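Local structure of hemolysin-related protein (Vibrio cholerae serotype O1, 6MLT) at residues E236-V241 with S251-L256; W213-N218 with G260-R265. The protein is a secreted biofilm matrix protein that binds metal ions and probably carbohydrate, with a likely part in adhesion of the Vibrio cholerae biofilm. All coordinates share one frame; numbering follows the deposited sequence.

Interaction 1: E236-V241 with S251-L256. With NA (sodium ion), chain G.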
loop_
_atom_site.group_PDB
_atom_site.type_symbol
_atom_site.label_atom_id
_atom_site.label_comp_id
_atom_site.label_asym_id
_atom_site.label_seq_id
_atom_site.Cartn_x
_atom_site.Cartn_y
_atom_site.Cartn_z
ATOM N N GLU A 236 -2.263 -4.307 -9.202
ATOM C CA GLU A 236 -3.608 -3.997 -9.652
ATOM C C GLU A 236 -3.946 -2.574 -9.233
ATOM O O GLU A 236 -3.369 -2.027 -8.293
ATOM C CB GLU A 236 -4.631 -4.983 -9.078
ATOM C CG GLU A 236 -4.710 -6.319 -9.825
ATOM C CD GLU A 236 -3.626 -7.308 -9.415
ATOM O OE1 GLU A 236 -3.434 -7.522 -8.196
ATOM O OE2 GLU A 236 -2.968 -7.876 -10.314
ATOM N N LEU A 237 -4.890 -1.981 -9.954
ATOM C CA LEU A 237 -5.254 -0.582 -9.801
ATOM C C LEU A 237 -6.743 -0.499 -9.494
ATOM O O LEU A 237 -7.559 -1.061 -10.230
ATOM C CB LEU A 237 -4.916 0.178 -11.083
ATOM C CG LEU A 237 -4.896 1.697 -11.102
ATOM C CD1 LEU A 237 -3.837 2.249 -10.158
ATOM C CD2 LEU A 237 -4.640 2.165 -12.533
ATOM N N VAL A 238 -7.093 0.173 -8.401
ATOM C CA VAL A 238 -8.485 0.411 -8.027
ATOM C C VAL A 238 -8.826 1.852 -8.374
ATOM O O VAL A 238 -8.097 2.769 -7.984
ATOM C CB VAL A 238 -8.717 0.150 -6.528
ATOM C CG1 VAL A 238 -10.201 0.222 -6.210
ATOM C CG2 VAL A 238 -8.148 -1.198 -6.127
ATOM N N VAL A 239 -9.938 2.058 -9.083
ATOM C CA VAL A 239 -10.323 3.386 -9.550
ATOM C C VAL A 239 -11.786 3.653 -9.211
ATOM O O VAL A 239 -12.618 2.739 -9.202
ATOM C CB VAL A 239 -10.085 3.549 -11.066
ATOM C CG1 VAL A 239 -8.624 3.294 -11.410
ATOM C CG2 VAL A 239 -10.990 2.615 -11.867
ATOM N N SER A 240 -12.096 4.927 -8.964
ATOM C CA SER A 240 -13.445 5.390 -8.644
ATOM C C SER A 240 -13.884 6.450 -9.645
ATOM O O SER A 240 -13.127 7.380 -9.943
ATOM C CB SER A 240 -13.509 5.980 -7.225
ATOM O OG SER A 240 -13.388 4.986 -6.223
ATOM N N VAL A 241 -15.112 6.317 -10.140
ATOM C CA VAL A 241 -15.762 7.334 -10.964
ATOM C C VAL A 241 -16.995 7.813 -10.206
ATOM O O VAL A 241 -17.982 7.071 -10.123
ATOM C CB VAL A 241 -16.149 6.779 -12.343
ATOM C CG1 VAL A 241 -16.840 7.852 -13.181
ATOM C CG2 VAL A 241 -14.921 6.237 -13.065
ATOM N N SER A 251 -21.434 6.280 -12.679
ATOM C CA SER A 251 -20.484 6.038 -11.608
ATOM C C SER A 251 -20.049 4.577 -11.614
ATOM O O SER A 251 -20.721 3.705 -12.171
ATOM C CB SER A 251 -21.088 6.398 -10.249
ATOM O OG SER A 251 -22.166 5.538 -9.906
ATOM N N GLU A 252 -18.901 4.320 -10.992
ATOM C CA GLU A 252 -18.444 2.947 -10.848
ATOM C C GLU A 252 -17.260 2.895 -9.897
ATOM O O GLU A 252 -16.633 3.912 -9.581
ATOM C CB GLU A 252 -18.056 2.336 -12.198
ATOM C CG GLU A 252 -16.821 2.947 -12.840
ATOM C CD GLU A 252 -16.481 2.280 -14.162
ATOM O OE1 GLU A 252 -16.990 2.725 -15.212
ATOM O OE2 GLU A 252 -15.721 1.289 -14.144
ATOM N N ILE A 253 -16.998 1.684 -9.420
ATOM C CA ILE A 253 -15.720 1.311 -8.833
ATOM C C ILE A 253 -15.195 0.141 -9.649
ATOM O O ILE A 253 -15.967 -0.735 -10.056
ATOM C CB ILE A 253 -15.841 0.933 -7.343
ATOM C CG1 ILE A 253 -14.462 0.563 -6.798
ATOM C CG2 ILE A 253 -16.815 -0.226 -7.157
ATOM C CD1 ILE A 253 -14.239 0.972 -5.378
ATOM N N ALA A 254 -13.896 0.139 -9.920
ATOM C CA ALA A 254 -13.345 -0.884 -10.793
ATOM C C ALA A 254 -11.940 -1.240 -10.340
ATOM O O ALA A 254 -11.225 -0.420 -9.759
ATOM C CB ALA A 254 -13.330 -0.428 -12.256
ATOM N N VAL A 255 -11.565 -2.484 -10.601
ATOM C CA VAL A 255 -10.201 -2.958 -10.407
ATOM C C VAL A 255 -9.641 -3.277 -11.780
ATOM O O VAL A 255 -10.215 -4.084 -12.525
ATOM C CB VAL A 255 -10.145 -4.185 -9.489
ATOM C CG1 VAL A 255 -8.715 -4.697 -9.377
ATOM C CG2 VAL A 255 -10.701 -3.840 -8.115
ATOM N N LEU A 256 -8.520 -2.652 -12.108
ATOM C CA LEU A 256 -7.855 -2.838 -13.383
ATOM C C LEU A 256 -6.554 -3.599 -13.177
ATOM O O LEU A 256 -5.886 -3.452 -12.150
ATOM C CB LEU A 256 -7.550 -1.495 -14.043
ATOM C CG LEU A 256 -8.709 -0.503 -14.126
ATOM C CD1 LEU A 256 -8.232 0.796 -14.734
ATOM C CD2 LEU A 256 -9.851 -1.094 -14.927
HETATM NA NA NA G . -1.323 -9.045 -8.707
HETATM O O HOH W 1 -16.520 4.518 -6.819
#
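V239 and A254 face each other on one side of this antiparallel pair, with V239 CG2 3.9 Å from A254 CB. V239 CG1, set anti to its carbonyl carbon (chi1 -58°), meets L256 CD1 at 4.2 Å, the side chains crossing at about a right angle. Farther along, V241 CG2 lies 3.8 Å from CG of E252, so the glutamate packs through its methylene while its carboxylate goes to Y215 and R265. On the other face V238 divides its methyls, CG1 approaching I253 CD1 and CG2 approaching V255 CG2. I445 of strand 443-448 packs against V238, I253 and V255, whereas F199 touches L237 and V239 on the first face. Six backbone hydrogen bonds tie the strands through L237-L256, V239-A254 and V241-E252; L256 N to L237 O is the shortest at 2.6 Å. At the start of the hairpin, E236 bends at chi2 (82°) and grips a sodium ion with OE1 and OE2, each at 2.6 Å; OE1 also takes a hydrogen bond from L229 N. The side chains of N228, D230 and D232 and the backbone carbonyl of K234 complete the site, at the head of the central hairpin of a four-stranded antiparallel sheet, consistent with a beta-propeller blade.

Interaction 2: W213-N218 with G260-R265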
loop_
_atom_site.group_PDB
_atom_site.type_symbol
_atom_site.label_atom_id
_atom_site.label_comp_id
_atom_site.label_asym_id
_atom_site.label_seq_id
_atom_site.Cartn_x
_atom_site.Cartn_y
_atom_site.Cartn_z
ATOM N N TRP A 213 -1.976 3.420 -22.128
ATOM C CA TRP A 213 -3.339 2.948 -22.297
ATOM C C TRP A 213 -4.272 3.844 -21.502
ATOM O O TRP A 213 -3.842 4.692 -20.716
ATOM C CB TRP A 213 -3.493 1.486 -21.874
ATOM C CG TRP A 213 -3.018 1.121 -20.495
ATOM C CD1 TRP A 213 -1.863 0.467 -20.179
ATOM C CD2 TRP A 213 -3.704 1.340 -19.254
ATOM N NE1 TRP A 213 -1.783 0.274 -18.821
ATOM C CE2 TRP A 213 -2.901 0.797 -18.230
ATOM C CE3 TRP A 213 -4.915 1.947 -18.910
ATOM C CZ2 TRP A 213 -3.266 0.844 -16.886
ATOM C CZ3 TRP A 213 -5.279 1.993 -17.571
ATOM C CH2 TRP A 213 -4.450 1.447 -16.573
ATOM N N GLN A 214 -5.565 3.635 -21.714
ATOM C CA GLN A 214 -6.570 4.486 -21.103
ATOM C C GLN A 214 -7.811 3.664 -20.805
ATOM O O GLN A 214 -8.317 2.965 -21.685
ATOM C CB GLN A 214 -6.910 5.650 -22.031
ATOM C CG GLN A 214 -7.864 6.656 -21.458
ATOM C CD GLN A 214 -7.904 7.915 -22.297
ATOM O OE1 GLN A 214 -6.887 8.596 -22.455
ATOM N NE2 GLN A 214 -9.065 8.211 -22.870
ATOM N N TYR A 215 -8.286 3.743 -19.567
ATOM C CA TYR A 215 -9.541 3.107 -19.189
ATOM C C TYR A 215 -10.694 4.005 -19.614
ATOM O O TYR A 215 -10.755 5.171 -19.214
ATOM C CB TYR A 215 -9.581 2.854 -17.685
ATOM C CG TYR A 215 -10.858 2.197 -17.220
ATOM C CD1 TYR A 215 -11.219 0.947 -17.692
ATOM C CD2 TYR A 215 -11.706 2.826 -16.316
ATOM C CE1 TYR A 215 -12.384 0.335 -17.284
ATOM C CE2 TYR A 215 -12.881 2.218 -15.896
ATOM C CZ TYR A 215 -13.208 0.972 -16.390
ATOM O OH TYR A 215 -14.360 0.346 -15.994
ATOM N N GLN A 216 -11.601 3.465 -20.419
ATOM C CA GLN A 216 -12.756 4.217 -20.900
ATOM C C GLN A 216 -13.834 4.202 -19.824
ATOM O O GLN A 216 -14.390 3.147 -19.500
ATOM C CB GLN A 216 -13.273 3.622 -22.208
ATOM N N ALA A 217 -14.124 5.370 -19.268
ATOM C CA ALA A 217 -15.140 5.532 -18.243
ATOM C C ALA A 217 -16.206 6.500 -18.736
ATOM O O ALA A 217 -16.042 7.185 -19.746
ATOM C CB ALA A 217 -14.522 6.036 -16.936
ATOM N N ASN A 218 -17.310 6.558 -17.995
ATOM C CA ASN A 218 -18.445 7.391 -18.361
ATOM C C ASN A 218 -18.358 8.808 -17.799
ATOM O O ASN A 218 -19.215 9.639 -18.117
ATOM C CB ASN A 218 -19.735 6.708 -17.890
ATOM C CG ASN A 218 -19.893 5.308 -18.474
ATOM O OD1 ASN A 218 -20.060 4.318 -17.750
ATOM N ND2 ASN A 218 -19.825 5.224 -19.787
ATOM N N GLY A 260 -4.341 -2.310 -17.959
ATOM C CA GLY A 260 -5.558 -1.558 -18.168
ATOM C C GLY A 260 -6.805 -2.392 -18.363
ATOM O O GLY A 260 -7.909 -1.833 -18.348
ATOM N N SER A 261 -6.681 -3.706 -18.545
ATOM C CA SER A 261 -7.868 -4.535 -18.699
ATOM C C SER A 261 -8.633 -4.613 -17.379
ATOM O O SER A 261 -8.070 -4.444 -16.292
ATOM C CB SER A 261 -7.490 -5.933 -19.193
ATOM O OG SER A 261 -6.682 -6.618 -18.256
ATOM N N VAL A 262 -9.937 -4.852 -17.478
ATOM C CA VAL A 262 -10.808 -4.834 -16.306
ATOM C C VAL A 262 -10.749 -6.194 -15.624
ATOM O O VAL A 262 -11.028 -7.221 -16.246
ATOM C CB VAL A 262 -12.254 -4.487 -16.689
ATOM C CG1 VAL A 262 -13.184 -4.618 -15.476
ATOM C CG2 VAL A 262 -12.328 -3.083 -17.266
ATOM N N LYS A 263 -10.410 -6.202 -14.337
ATOM C CA LYS A 263 -10.591 -7.402 -13.529
ATOM C C LYS A 263 -12.055 -7.553 -13.137
ATOM O O LYS A 263 -12.674 -8.589 -13.392
ATOM C CB LYS A 263 -9.704 -7.345 -12.283
ATOM C CG LYS A 263 -9.758 -8.620 -11.454
ATOM C CD LYS A 263 -8.979 -8.499 -10.158
ATOM C CE LYS A 263 -9.238 -9.706 -9.265
ATOM N NZ LYS A 263 -8.329 -9.749 -8.096
ATOM N N TRP A 264 -12.617 -6.530 -12.501
ATOM C CA TRP A 264 -14.053 -6.456 -12.277
ATOM C C TRP A 264 -14.430 -4.994 -12.076
ATOM O O TRP A 264 -13.583 -4.149 -11.771
ATOM C CB TRP A 264 -14.501 -7.305 -11.078
ATOM C CG TRP A 264 -13.804 -7.008 -9.778
ATOM C CD1 TRP A 264 -12.717 -7.657 -9.271
ATOM C CD2 TRP A 264 -14.161 -6.006 -8.807
ATOM N NE1 TRP A 264 -12.367 -7.115 -8.053
ATOM C CE2 TRP A 264 -13.238 -6.101 -7.748
ATOM C CE3 TRP A 264 -15.169 -5.039 -8.736
ATOM C CZ2 TRP A 264 -13.293 -5.266 -6.628
ATOM C CZ3 TRP A 264 -15.221 -4.210 -7.625
ATOM C CH2 TRP A 264 -14.291 -4.330 -6.587
ATOM N N ARG A 265 -15.714 -4.705 -12.278
ATOM C CA ARG A 265 -16.234 -3.365 -12.058
ATOM C C ARG A 265 -17.668 -3.471 -11.564
ATOM O O ARG A 265 -18.360 -4.460 -11.822
ATOM C CB ARG A 265 -16.170 -2.511 -13.331
ATOM C CG ARG A 265 -17.113 -2.952 -14.432
ATOM C CD ARG A 265 -16.987 -2.080 -15.676
ATOM N NE ARG A 265 -17.555 -0.741 -15.500
ATOM C CZ ARG A 265 -18.857 -0.464 -15.526
ATOM N NH1 ARG A 265 -19.750 -1.430 -15.697
ATOM N NH2 ARG A 265 -19.274 0.783 -15.374
#
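With chi1 at 53°, W213 CG sits between its backbone N and carbonyl carbon, and the indole lies flat against G260. The glycine CA stands 3.3 Å from the centroid of the six-membered ring, only 2° off the normal, a close CH-pi contact. G260 N rests over the same ring system, 3.4 Å from W213 CE2. Having no side chain, G260 lets its backbone lie directly on the indole, and its backbone angles are ones that call for glycine. Y215 has CG anti to the backbone N, and its ring reaches V262, whose CG2 comes obliquely to within 3.4 Å of Y215 CE1. Beyond the ring, Y215 OH lies near the plane of the R265 guanidinium and 3.6 Å from R265 CD; the phenol and guanidinium planes are 38° apart. Y215 OH is hydrogen-bonded to E252 OE2, and R265 NH2 forms a salt bridge with E252 OE1. W213 NE1 makes a weak hydrogen bond to the carbonyl of H258. The contact thus joins the end of strand 211-214, an edge strand of its sheet, to the turn after strand 252-256 and to strand 262-266, an edge strand of the next sheet; Y215 and V262 both also touch L256.

Interaction 1 is buried within one sheet, where regular backbone hydrogen bonds and aliphatic packing hold two adjacent strands. Interaction 2 lies at the surface and bridges two consecutive sheets, relying on aromatic side chains against glycine and valine, with no clear hydrogen bond directly between its segments. Their centres are about 8 Å apart, and strand 252-256 serves both: it pairs with 236-241 on one flank and with 262-266 on the other, where V255 O and K263 N lie 2.8 Å apart in a backbone hydrogen bond. E252 is the polar residue they share, while A254 packs on R265. Along the sequence, the hairpin is nested inside the loop closed by interaction 2.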